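Local coordinates for CysE, serine acetyltransferase (Brucella abortus, PDB 4HZD), which probably transfers an acetyl group from acetyl-coenzyme A to L-serine, giving the O-acetylserine from which cysteine is made, at residues K116-I121 with L164-T170; A157-G161 with A178-D182; D94-V98 with F108-V112. Residue numbers count along the deposited sequence, not the author numbering.

Contact 1: residues K116-I121 with L164-T170; sequences KGFHAI and LFLDHAT
A buried helix-on-strand contact joins the helical N-terminal part of the chain to the start of its beta-helix: the start of helix 116-132 rests on short strand 165-166 and the turn that follows it. Residues 116-121 are regular alpha-helix, with Ala120 N to Lys116 O at 2.7 Å and Ile121 N to Gly117 O at 3.0 Å. The nearest CA atoms are those of Gly117 and Leu166, 4.6 Å apart. Here a CB on residue 117 would clash with Leu166 O; the glycine instead places its CA 3.4 Å from Leu166 O in a nearly linear CA-H...O contact, and a water accepts from Gly117 N and donates to Leu166 O, both at 2.8 Å. Strand 165-166 is the first of its row in the left-handed beta-helix of hexapeptide acyltransferases, so the helix packs over an early coil. Phe165 points away, whereas Leu164 and Leu166 point toward the helix. Ile121 (m, t) sets CG1 3.8 Å from both Leu164 CD2 and Leu166 CD2. Beyond the strand, His168 and Ala169 take positive phi (76° and 68°), and Ala169 CB comes within 3.7 Å of Gly117 CA. Lys116, extended after a p chi1, donates from NZ to Thr170 OG1 at 2.8 Å, and also hydrogen-bonds Gln151 of its own chain and Ser147 of the second subunit. His168 lines the coenzyme A pocket, its ND1 hydrogen-bonded to Asp153 of the second subunit.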
ATOM      1  N   LYS A 116      -1.316  19.472  11.246  1.00 18.85           N
ATOM      2  CA  LYS A 116      -2.440  19.201  10.345  1.00 19.04           C
ATOM      3  C   LYS A 116      -3.289  20.440  10.081  1.00 20.26           C
ATOM      4  O   LYS A 116      -3.866  20.569   9.015  1.00 21.40           O
ATOM      5  CB  LYS A 116      -3.290  17.993  10.839  1.00 19.29           C
ATOM      6  CG  LYS A 116      -4.145  18.276  12.064  1.00 18.00           C
ATOM      7  CD  LYS A 116      -4.748  16.980  12.636  1.00 18.80           C
ATOM      8  CE  LYS A 116      -5.888  17.313  13.604  1.00 20.17           C
ATOM      9  NZ  LYS A 116      -6.288  16.093  14.379  1.00 18.98           N
ATOM     10  N   GLY A 117      -3.305  21.411  11.011  1.00 20.93           N
ATOM     11  CA  GLY A 117      -3.997  22.681  10.728  1.00 22.96           C
ATOM     12  C   GLY A 117      -3.406  23.388   9.507  1.00 22.19           C
ATOM     13  O   GLY A 117      -4.137  23.817   8.599  1.00 20.72           O
ATOM     14  N   PHE A 118      -2.079  23.483   9.461  1.00 21.95           N
ATOM     15  CA  PHE A 118      -1.404  24.099   8.319  1.00 19.94           C
ATOM     16  C   PHE A 118      -1.665  23.269   7.033  1.00 20.25           C
ATOM     17  O   PHE A 118      -1.955  23.830   5.974  1.00 18.98           O
ATOM     18  CB  PHE A 118       0.112  24.229   8.588  1.00 19.63           C
ATOM     19  CG  PHE A 118       0.889  24.666   7.392  1.00 20.84           C
ATOM     20  CD1 PHE A 118       0.936  26.009   7.042  1.00 21.22           C
ATOM     21  CD2 PHE A 118       1.602  23.733   6.610  1.00 21.43           C
ATOM     22  CE1 PHE A 118       1.656  26.427   5.931  1.00 21.54           C
ATOM     23  CE2 PHE A 118       2.327  24.143   5.499  1.00 22.81           C
ATOM     24  CZ  PHE A 118       2.345  25.493   5.143  1.00 21.12           C
ATOM     25  N   HIS A 119      -1.601  21.937   7.128  1.00 19.48           N
ATOM     26  CA  HIS A 119      -1.878  21.084   5.965  1.00 19.44           C
ATOM     27  C   HIS A 119      -3.316  21.272   5.507  1.00 20.09           C
ATOM     28  O   HIS A 119      -3.590  21.366   4.296  1.00 21.31           O
ATOM     29  CB  HIS A 119      -1.632  19.608   6.280  1.00 19.30           C
ATOM     30  CG  HIS A 119      -0.220  19.309   6.725  1.00 19.75           C
ATOM     31  ND1 HIS A 119       0.059  18.404   7.664  1.00 20.60           N
ATOM     32  CD2 HIS A 119       0.981  19.897   6.372  1.00 18.88           C
ATOM     33  CE1 HIS A 119       1.392  18.379   7.877  1.00 19.99           C
ATOM     34  NE2 HIS A 119       1.947  19.292   7.075  1.00 19.94           N
ATOM     35  N   ALA A 120      -4.257  21.369   6.455  1.00 21.12           N
ATOM     36  CA  ALA A 120      -5.654  21.624   6.059  1.00 19.18           C
ATOM     37  C   ALA A 120      -5.845  22.953   5.348  1.00 20.20           C
ATOM     38  O   ALA A 120      -6.680  23.072   4.459  1.00 22.03           O
ATOM     39  CB  ALA A 120      -6.592  21.531   7.237  1.00 20.04           C
ATOM     40  N   ILE A 121      -5.158  23.987   5.792  1.00 21.23           N
ATOM     41  CA  ILE A 121      -5.395  25.293   5.188  1.00 21.77           C
ATOM     42  C   ILE A 121      -5.057  25.266   3.693  1.00 20.83           C
ATOM     43  O   ILE A 121      -5.842  25.741   2.846  1.00 20.75           O
ATOM     44  CB  ILE A 121      -4.591  26.400   5.885  1.00 22.41           C
ATOM     45  CG1 ILE A 121      -5.196  26.746   7.244  1.00 24.67           C
ATOM     46  CG2 ILE A 121      -4.604  27.686   5.068  1.00 21.10           C
ATOM     47  CD1 ILE A 121      -4.170  27.441   8.133  1.00 22.40           C
ATOM     48  N   LEU A 164      -3.280  32.639   8.359  1.00 24.47           N
ATOM     49  CA  LEU A 164      -4.230  31.895   9.195  1.00 23.24           C
ATOM     50  C   LEU A 164      -3.505  30.852  10.031  1.00 25.13           C
ATOM     51  O   LEU A 164      -2.698  30.088   9.506  1.00 26.94           O
ATOM     52  CB  LEU A 164      -5.280  31.242   8.314  1.00 24.18           C
ATOM     53  CG  LEU A 164      -6.380  30.389   8.973  1.00 23.93           C
ATOM     54  CD1 LEU A 164      -7.212  31.209   9.967  1.00 23.35           C
ATOM     55  CD2 LEU A 164      -7.257  29.821   7.856  1.00 22.13           C
ATOM     56  N   PHE A 165      -3.774  30.859  11.331  1.00 24.00           N
ATOM     57  CA  PHE A 165      -3.277  29.857  12.247  1.00 24.42           C
ATOM     58  C   PHE A 165      -4.414  28.955  12.755  1.00 26.22           C
ATOM     59  O   PHE A 165      -5.345  29.425  13.440  1.00 25.24           O
ATOM     60  CB  PHE A 165      -2.524  30.563  13.367  1.00 26.74           C
ATOM     61  CG  PHE A 165      -1.989  29.646  14.435  1.00 26.66           C
ATOM     62  CD1 PHE A 165      -1.418  28.417  14.110  1.00 28.36           C
ATOM     63  CD2 PHE A 165      -1.992  30.052  15.757  1.00 27.47           C
ATOM     64  CE1 PHE A 165      -0.907  27.591  15.104  1.00 27.24           C
ATOM     65  CE2 PHE A 165      -1.494  29.231  16.772  1.00 26.75           C
ATOM     66  CZ  PHE A 165      -0.950  28.005  16.444  1.00 28.26           C
ATOM     67  N   LEU A 166      -4.345  27.670  12.379  1.00 25.73           N
ATOM     68  CA  LEU A 166      -5.333  26.653  12.740  1.00 27.26           C
ATOM     69  C   LEU A 166      -4.694  25.731  13.766  1.00 25.69           C
ATOM     70  O   LEU A 166      -4.000  24.744  13.421  1.00 23.46           O
ATOM     71  CB  LEU A 166      -5.725  25.854  11.490  1.00 28.75           C
ATOM     72  CG  LEU A 166      -7.185  25.754  11.108  1.00 36.20           C
ATOM     73  CD1 LEU A 166      -7.834  27.142  10.992  1.00 33.37           C
ATOM     74  CD2 LEU A 166      -7.351  24.958   9.793  1.00 32.94           C
ATOM     75  N   ASP A 167      -4.869  26.081  15.029  1.00 22.99           N
ATOM     76  CA  ASP A 167      -4.040  25.503  16.071  1.00 24.81           C
ATOM     77  C   ASP A 167      -4.722  24.234  16.537  1.00 23.16           C
ATOM     78  O   ASP A 167      -5.874  24.285  16.951  1.00 22.84           O
ATOM     79  CB  ASP A 167      -3.890  26.527  17.229  1.00 28.04           C
ATOM     80  CG  ASP A 167      -2.949  26.034  18.370  1.00 29.37           C
ATOM     81  OD1 ASP A 167      -2.173  25.070  18.182  1.00 27.57           O
ATOM     82  OD2 ASP A 167      -2.993  26.634  19.465  1.00 33.26           O
ATOM     83  N   HIS A 168      -4.033  23.089  16.443  1.00 23.48           N
ATOM     84  CA  HIS A 168      -4.594  21.754  16.873  1.00 22.60           C
ATOM     85  C   HIS A 168      -5.591  21.216  15.879  1.00 21.31           C
ATOM     86  O   HIS A 168      -5.471  20.068  15.481  1.00 22.75           O
ATOM     87  CB  HIS A 168      -5.178  21.771  18.305  1.00 21.43           C
ATOM     88  CG  HIS A 168      -4.191  22.204  19.359  1.00 22.69           C
ATOM     89  ND1 HIS A 168      -3.013  21.573  19.559  1.00 23.32           N
ATOM     90  CD2 HIS A 168      -4.228  23.267  20.284  1.00 22.78           C
ATOM     91  CE1 HIS A 168      -2.314  22.195  20.548  1.00 22.11           C
ATOM     92  NE2 HIS A 168      -3.053  23.230  20.990  1.00 23.48           N
ATOM     93  N   ALA A 169      -6.527  22.078  15.445  1.00 22.57           N
ATOM     94  CA  ALA A 169      -7.481  21.881  14.323  1.00 19.56           C
ATOM     95  C   ALA A 169      -8.578  20.847  14.450  1.00 20.12           C
ATOM     96  O   ALA A 169      -9.624  21.007  13.823  1.00 20.97           O
ATOM     97  CB  ALA A 169      -6.733  21.700  12.976  1.00 22.17           C
ATOM     98  N   THR A 170      -8.377  19.783  15.217  1.00 19.65           N
ATOM     99  CA  THR A 170      -9.378  18.712  15.228  1.00 20.49           C
ATOM    100  C   THR A 170     -10.821  19.225  15.457  1.00 22.43           C
ATOM    101  O   THR A 170     -11.106  19.845  16.474  1.00 22.61           O
ATOM    102  CB  THR A 170      -9.099  17.727  16.379  1.00 21.01           C
ATOM    103  OG1 THR A 170      -7.712  17.358  16.394  1.00 19.39           O
ATOM    104  CG2 THR A 170     -10.073  16.484  16.317  1.00 22.01           C
TER
HETATM  105  O   HOH W   1      -2.479  22.383  13.503  1.00 28.76           O

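Contact 2: residues A157-G161 with A178-D182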
ATOM      1  N   ALA A 157     -16.221  26.347  -0.937  1.00 23.84           N
ATOM      2  CA  ALA A 157     -16.689  27.710  -1.284  1.00 26.90           C
ATOM      3  C   ALA A 157     -16.360  28.702  -0.187  1.00 26.49           C
ATOM      4  O   ALA A 157     -16.502  29.918  -0.388  1.00 25.81           O
ATOM      5  CB  ALA A 157     -18.200  27.730  -1.564  1.00 26.45           C
ATOM      6  N   ALA A 158     -15.916  28.190   0.967  1.00 23.93           N
ATOM      7  CA  ALA A 158     -15.506  29.047   2.076  1.00 22.47           C
ATOM      8  C   ALA A 158     -14.338  29.892   1.603  1.00 24.64           C
ATOM      9  O   ALA A 158     -13.616  29.481   0.689  1.00 22.78           O
ATOM     10  CB  ALA A 158     -15.103  28.242   3.324  1.00 22.40           C
ATOM     11  N   ARG A 159     -14.168  31.084   2.193  1.00 22.47           N
ATOM     12  CA  ARG A 159     -13.038  31.940   1.825  1.00 26.84           C
ATOM     13  C   ARG A 159     -12.125  32.155   3.024  1.00 25.78           C
ATOM     14  O   ARG A 159     -12.591  32.587   4.086  1.00 25.74           O
ATOM     15  CB  ARG A 159     -13.526  33.265   1.219  1.00 28.55           C
ATOM     16  CG  ARG A 159     -14.263  33.033  -0.079  1.00 34.26           C
ATOM     17  CD  ARG A 159     -14.111  34.164  -1.073  1.00 38.05           C
ATOM     18  NE  ARG A 159     -15.113  35.222  -0.979  1.00 49.08           N
ATOM     19  CZ  ARG A 159     -16.332  35.130  -0.447  1.00 51.52           C
ATOM     20  NH1 ARG A 159     -16.785  33.992   0.072  1.00 49.78           N
ATOM     21  NH2 ARG A 159     -17.111  36.207  -0.448  1.00 51.23           N
ATOM     22  N   LEU A 160     -10.854  31.786   2.877  1.00 24.01           N
ATOM     23  CA  LEU A 160      -9.888  31.898   3.981  1.00 25.10           C
ATOM     24  C   LEU A 160      -8.718  32.807   3.633  1.00 25.52           C
ATOM     25  O   LEU A 160      -8.041  32.603   2.611  1.00 25.76           O
ATOM     26  CB  LEU A 160      -9.342  30.533   4.403  1.00 25.97           C
ATOM     27  CG  LEU A 160     -10.299  29.397   4.786  1.00 26.18           C
ATOM     28  CD1 LEU A 160      -9.508  28.127   5.089  1.00 26.41           C
ATOM     29  CD2 LEU A 160     -11.136  29.791   5.997  1.00 26.60           C
ATOM     30  N   GLY A 161      -8.459  33.780   4.505  1.00 24.24           N
ATOM     31  CA  GLY A 161      -7.388  34.750   4.274  1.00 26.49           C
ATOM     32  C   GLY A 161      -6.016  34.160   4.533  1.00 27.51           C
ATOM     33  O   GLY A 161      -5.869  32.977   4.839  1.00 26.68           O
ATOM     34  N   ALA A 178     -19.057  30.949   4.718  1.00 24.40           N
ATOM     35  CA  ALA A 178     -18.109  31.600   5.669  1.00 24.47           C
ATOM     36  C   ALA A 178     -16.997  32.357   4.964  1.00 25.63           C
ATOM     37  O   ALA A 178     -16.510  31.948   3.872  1.00 24.71           O
ATOM     38  CB  ALA A 178     -17.499  30.589   6.625  1.00 23.68           C
ATOM     39  N   VAL A 179     -16.597  33.452   5.615  1.00 23.68           N
ATOM     40  CA  VAL A 179     -15.458  34.263   5.206  1.00 25.21           C
ATOM     41  C   VAL A 179     -14.554  34.469   6.429  1.00 24.55           C
ATOM     42  O   VAL A 179     -15.010  34.891   7.490  1.00 25.24           O
ATOM     43  CB  VAL A 179     -15.841  35.627   4.612  1.00 24.30           C
ATOM     44  CG1 VAL A 179     -14.583  36.358   4.182  1.00 25.02           C
ATOM     45  CG2 VAL A 179     -16.783  35.467   3.420  1.00 26.56           C
ATOM     46  N   VAL A 180     -13.285  34.106   6.276  1.00 23.28           N
ATOM     47  CA  VAL A 180     -12.283  34.415   7.269  1.00 23.75           C
ATOM     48  C   VAL A 180     -11.249  35.339   6.623  1.00 22.97           C
ATOM     49  O   VAL A 180     -10.650  34.988   5.608  1.00 23.11           O
ATOM     50  CB  VAL A 180     -11.585  33.127   7.793  1.00 24.15           C
ATOM     51  CG1 VAL A 180     -10.588  33.462   8.890  1.00 23.78           C
ATOM     52  CG2 VAL A 180     -12.602  32.129   8.288  1.00 23.69           C
ATOM     53  N   GLU A 181     -11.018  36.500   7.226  1.00 23.17           N
ATOM     54  CA  GLU A 181     -10.018  37.444   6.703  1.00 25.69           C
ATOM     55  C   GLU A 181      -8.594  37.140   7.215  1.00 27.21           C
ATOM     56  O   GLU A 181      -8.404  36.162   7.918  1.00 27.32           O
ATOM     57  CB  GLU A 181     -10.463  38.885   6.991  1.00 27.26           C
ATOM     58  CG  GLU A 181     -11.723  39.244   6.222  1.00 27.70           C
ATOM     59  CD  GLU A 181     -12.260  40.647   6.505  1.00 32.56           C
ATOM     60  OE1 GLU A 181     -11.534  41.522   7.031  1.00 34.75           O
ATOM     61  OE2 GLU A 181     -13.439  40.862   6.203  1.00 34.50           O
ATOM     62  N   ASP A 182      -7.607  37.961   6.857  1.00 25.33           N
ATOM     63  CA  ASP A 182      -6.217  37.726   7.287  1.00 27.05           C
ATOM     64  C   ASP A 182      -5.940  37.786   8.755  1.00 26.81           C
ATOM     65  O   ASP A 182      -6.693  38.388   9.523  1.00 29.38           O
ATOM     66  CB  ASP A 182      -5.241  38.680   6.590  1.00 26.81           C
ATOM     67  CG  ASP A 182      -5.433  38.714   5.118  1.00 31.21           C
ATOM     68  OD1 ASP A 182      -6.010  37.749   4.564  1.00 33.02           O
ATOM     69  OD2 ASP A 182      -5.015  39.708   4.503  1.00 31.73           O
TER
HETATM   70  O   HOH W   2     -17.715  32.135   1.324  1.00 26.36           O
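Stacked parallel strands show here how side chains follow a repeated backbone. Arg159 pairs with Val179 and Leu160 with Val180, each pair 4.8 Å apart between CA atoms. Val180 N donates to Arg159 O at 2.8 Å and Arg159 N to Ala178 O at 3.0 Å, while the bond from Gly161 N to Val180 O, 2.7 Å, is weak because it is bent. On one face, Arg159 leaves its strand with chi1 m and folds back through chi3 m, so that its guanidinium lies over the neighbouring valine: NH1 is 3.7 Å from Val179 CG2. On the other, Leu160 (m, t) reaches across with CD2 3.6 Å from CG2 of Val180, whose chi1 is t. Gly161 has no side chain, and a CB there would collide with Asp182 OD1, which sits 3.3 Å from Gly161 CA. Asp182, with chi1 m, turns this carboxylate back to accept from Ser162 N, and Glu181 extends to a salt bridge with Arg207. Helix 116-132 lies alongside, His124 touching Leu160 and His128 touching Arg159. From Ala158 to Leu160 equivalent residues of successive coils lie in register, the arrangement of the left-handed beta-helix built from hexapeptide repeats.

Contact 3: residues D94-V98 with F108-V112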
ATOM      1  N   ASP A  94       1.427  31.977   6.247  1.00 23.97           N
ATOM      2  CA  ASP A  94       0.770  30.960   7.085  1.00 23.37           C
ATOM      3  C   ASP A  94       1.777  30.245   7.986  1.00 23.96           C
ATOM      4  O   ASP A  94       1.491  29.953   9.154  1.00 25.45           O
ATOM      5  CB  ASP A  94      -0.009  29.944   6.235  1.00 21.99           C
ATOM      6  CG  ASP A  94      -1.281  30.503   5.634  1.00 22.84           C
ATOM      7  OD1 ASP A  94      -1.752  31.608   6.004  1.00 23.80           O
ATOM      8  OD2 ASP A  94      -1.844  29.826   4.757  1.00 23.26           O
ATOM      9  N   ILE A  95       2.959  29.951   7.439  1.00 26.45           N
ATOM     10  CA  ILE A  95       4.058  29.361   8.205  1.00 22.82           C
ATOM     11  C   ILE A  95       4.554  30.336   9.290  1.00 25.07           C
ATOM     12  O   ILE A  95       4.734  29.955  10.462  1.00 21.69           O
ATOM     13  CB  ILE A  95       5.233  28.949   7.274  1.00 22.42           C
ATOM     14  CG1 ILE A  95       4.876  27.721   6.427  1.00 20.41           C
ATOM     15  CG2 ILE A  95       6.507  28.677   8.081  1.00 20.59           C
ATOM     16  CD1 ILE A  95       5.969  27.390   5.409  1.00 20.20           C
ATOM     17  N   GLN A  96       4.759  31.591   8.881  1.00 23.72           N
ATOM     18  CA  GLN A  96       5.125  32.660   9.807  1.00 27.43           C
ATOM     19  C   GLN A  96       4.096  32.874  10.934  1.00 27.08           C
ATOM     20  O   GLN A  96       4.497  33.115  12.067  1.00 26.16           O
ATOM     21  CB  GLN A  96       5.477  33.972   9.052  1.00 28.94           C
ATOM     22  CG  GLN A  96       6.068  35.064   9.944  1.00 30.40           C
ATOM     23  CD  GLN A  96       7.540  34.835  10.296  1.00 31.78           C
ATOM     24  OE1 GLN A  96       8.319  34.283   9.513  1.00 32.69           O
ATOM     25  NE2 GLN A  96       7.918  35.262  11.485  1.00 34.95           N
ATOM     26  N   ALA A  97       2.798  32.696  10.650  1.00 25.46           N
ATOM     27  CA  ALA A  97       1.764  32.732  11.691  1.00 27.02           C
ATOM     28  C   ALA A  97       1.993  31.705  12.796  1.00 27.45           C
ATOM     29  O   ALA A  97       1.870  32.022  13.990  1.00 25.11           O
ATOM     30  CB  ALA A  97       0.370  32.547  11.103  1.00 24.15           C
ATOM     31  N   VAL A  98       2.292  30.467  12.404  1.00 25.31           N
ATOM     32  CA  VAL A  98       2.541  29.425  13.403  1.00 27.30           C
ATOM     33  C   VAL A  98       3.765  29.799  14.214  1.00 26.06           C
ATOM     34  O   VAL A  98       3.763  29.700  15.437  1.00 27.30           O
ATOM     35  CB  VAL A  98       2.780  28.013  12.786  1.00 26.88           C
ATOM     36  CG1 VAL A  98       3.072  26.998  13.892  1.00 26.99           C
ATOM     37  CG2 VAL A  98       1.559  27.559  11.992  1.00 26.04           C
ATOM     38  N   PHE A 108      10.357  26.774  11.717  1.00 26.50           N
ATOM     39  CA  PHE A 108       9.589  26.930  10.484  1.00 24.93           C
ATOM     40  C   PHE A 108       9.198  25.567   9.882  1.00 24.25           C
ATOM     41  O   PHE A 108       8.142  25.417   9.224  1.00 22.11           O
ATOM     42  CB  PHE A 108      10.399  27.723   9.459  1.00 26.24           C
ATOM     43  CG  PHE A 108      10.630  29.145   9.840  1.00 27.46           C
ATOM     44  CD1 PHE A 108       9.560  29.978  10.149  1.00 28.01           C
ATOM     45  CD2 PHE A 108      11.908  29.665   9.872  1.00 30.12           C
ATOM     46  CE1 PHE A 108       9.749  31.293  10.516  1.00 30.53           C
ATOM     47  CE2 PHE A 108      12.108  30.994  10.239  1.00 34.32           C
ATOM     48  CZ  PHE A 108      11.022  31.809  10.553  1.00 28.45           C
ATOM     49  N   MET A 109      10.037  24.567  10.130  1.00 22.74           N
ATOM     50  CA  MET A 109       9.804  23.204   9.592  1.00 26.14           C
ATOM     51  C   MET A 109       8.615  22.493  10.272  1.00 25.57           C
ATOM     52  O   MET A 109       8.000  21.595   9.670  1.00 25.02           O
ATOM     53  CB  MET A 109      11.075  22.365   9.774  1.00 25.55           C
ATOM     54  CG  MET A 109      11.018  21.015   9.078  1.00 27.79           C
ATOM     55  SD  MET A 109      12.655  20.272   9.040  1.00 25.86           S
ATOM     56  CE  MET A 109      12.861  19.445  10.593  1.00 24.32           C
ATOM     57  N   ASP A 110       8.288  22.897  11.511  1.00 25.88           N
ATOM     58  CA  ASP A 110       7.241  22.211  12.290  1.00 24.74           C
ATOM     59  C   ASP A 110       5.874  22.224  11.586  1.00 22.64           C
ATOM     60  O   ASP A 110       5.281  21.168  11.425  1.00 24.02           O
ATOM     61  CB  ASP A 110       7.167  22.692  13.772  1.00 26.51           C
ATOM     62  CG  ASP A 110       8.464  22.423  14.548  1.00 27.53           C
ATOM     63  OD1 ASP A 110       9.176  21.452  14.244  1.00 32.19           O
ATOM     64  OD2 ASP A 110       8.805  23.206  15.445  1.00 30.93           O
ATOM     65  N   PRO A 111       5.361  23.406  11.163  1.00 21.79           N
ATOM     66  CA  PRO A 111       4.091  23.313  10.387  1.00 21.40           C
ATOM     67  C   PRO A 111       4.191  22.536   9.052  1.00 21.82           C
ATOM     68  O   PRO A 111       3.254  21.784   8.683  1.00 22.15           O
ATOM     69  CB  PRO A 111       3.727  24.787  10.101  1.00 21.62           C
ATOM     70  CG  PRO A 111       4.999  25.580  10.392  1.00 20.41           C
ATOM     71  CD  PRO A 111       5.705  24.807  11.474  1.00 21.05           C
ATOM     72  N   VAL A 112       5.285  22.742   8.330  1.00 20.90           N
ATOM     73  CA  VAL A 112       5.463  22.101   7.036  1.00 23.23           C
ATOM     74  C   VAL A 112       5.360  20.583   7.177  1.00 23.17           C
ATOM     75  O   VAL A 112       4.627  19.915   6.411  1.00 21.26           O
ATOM     76  CB  VAL A 112       6.798  22.508   6.402  1.00 23.12           C
ATOM     77  CG1 VAL A 112       7.042  21.702   5.128  1.00 22.46           C
ATOM     78  CG2 VAL A 112       6.778  24.005   6.110  1.00 24.23           C
TER
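Residues 94-98 form regular helix within helix 87-101, and 108-112 make up most of the short helix 109-113 together with the residue before it; the backbones come nearest at Ile95 and Pro111, whose CA atoms are 6.4 Å apart. No hydrogen bond crosses, and the gap is filled mainly by apolar side chains, with Ile95 CG2 also 3.8 Å from the backbone Phe108 O. Ile95 (m, t) is central: its CG2 meets Phe108 CD1 at 3.9 Å and Pro111 CG at 4.1 Å, while its CD1 reaches Val112 CG2 at 3.6 Å. One turn on, Val98 CG2 packs against Pro111 CB at 4.0 Å, so the proline ring contacts both Ile95 and Val98. At the margin Gln96 bends back through chi2 p, bringing OE1 3.5 Å from Phe108 CE1. Phe118 of helix 116-132 touches Ile95 and Pro111, and Ile23 of helix 18-33 touches Phe108 and Val112. Such an apolar junction, with Ile95 and Val98 packed against the proline of a short helix, belongs to the all-helical N-terminal domain of serine acetyltransferases.

The three contacts run from helical domain to beta-helix, with contact 1 at the join. Contact 3 lies about 10 Å from contact 1, centre to centre, and is tied to it by two probable hydrogen bonds: His119 NE2 to Val112 O, 2.8 Å, and Leu164 N to Asp94 OD1, 3.0 Å. Contact 2, about 14 Å from contact 1 between centres, meets it where Leu164 CD1 packs 4.2 Å from Val180 CG1. Contacts 2 and 3 do not touch. Coenzyme A is closest to contact 1, about 4 Å from the His168 side chain, against about 10 Å from that of Ala178 and about 13 Å from that of Val98. Contacts 1 and 3 also reach the second subunit.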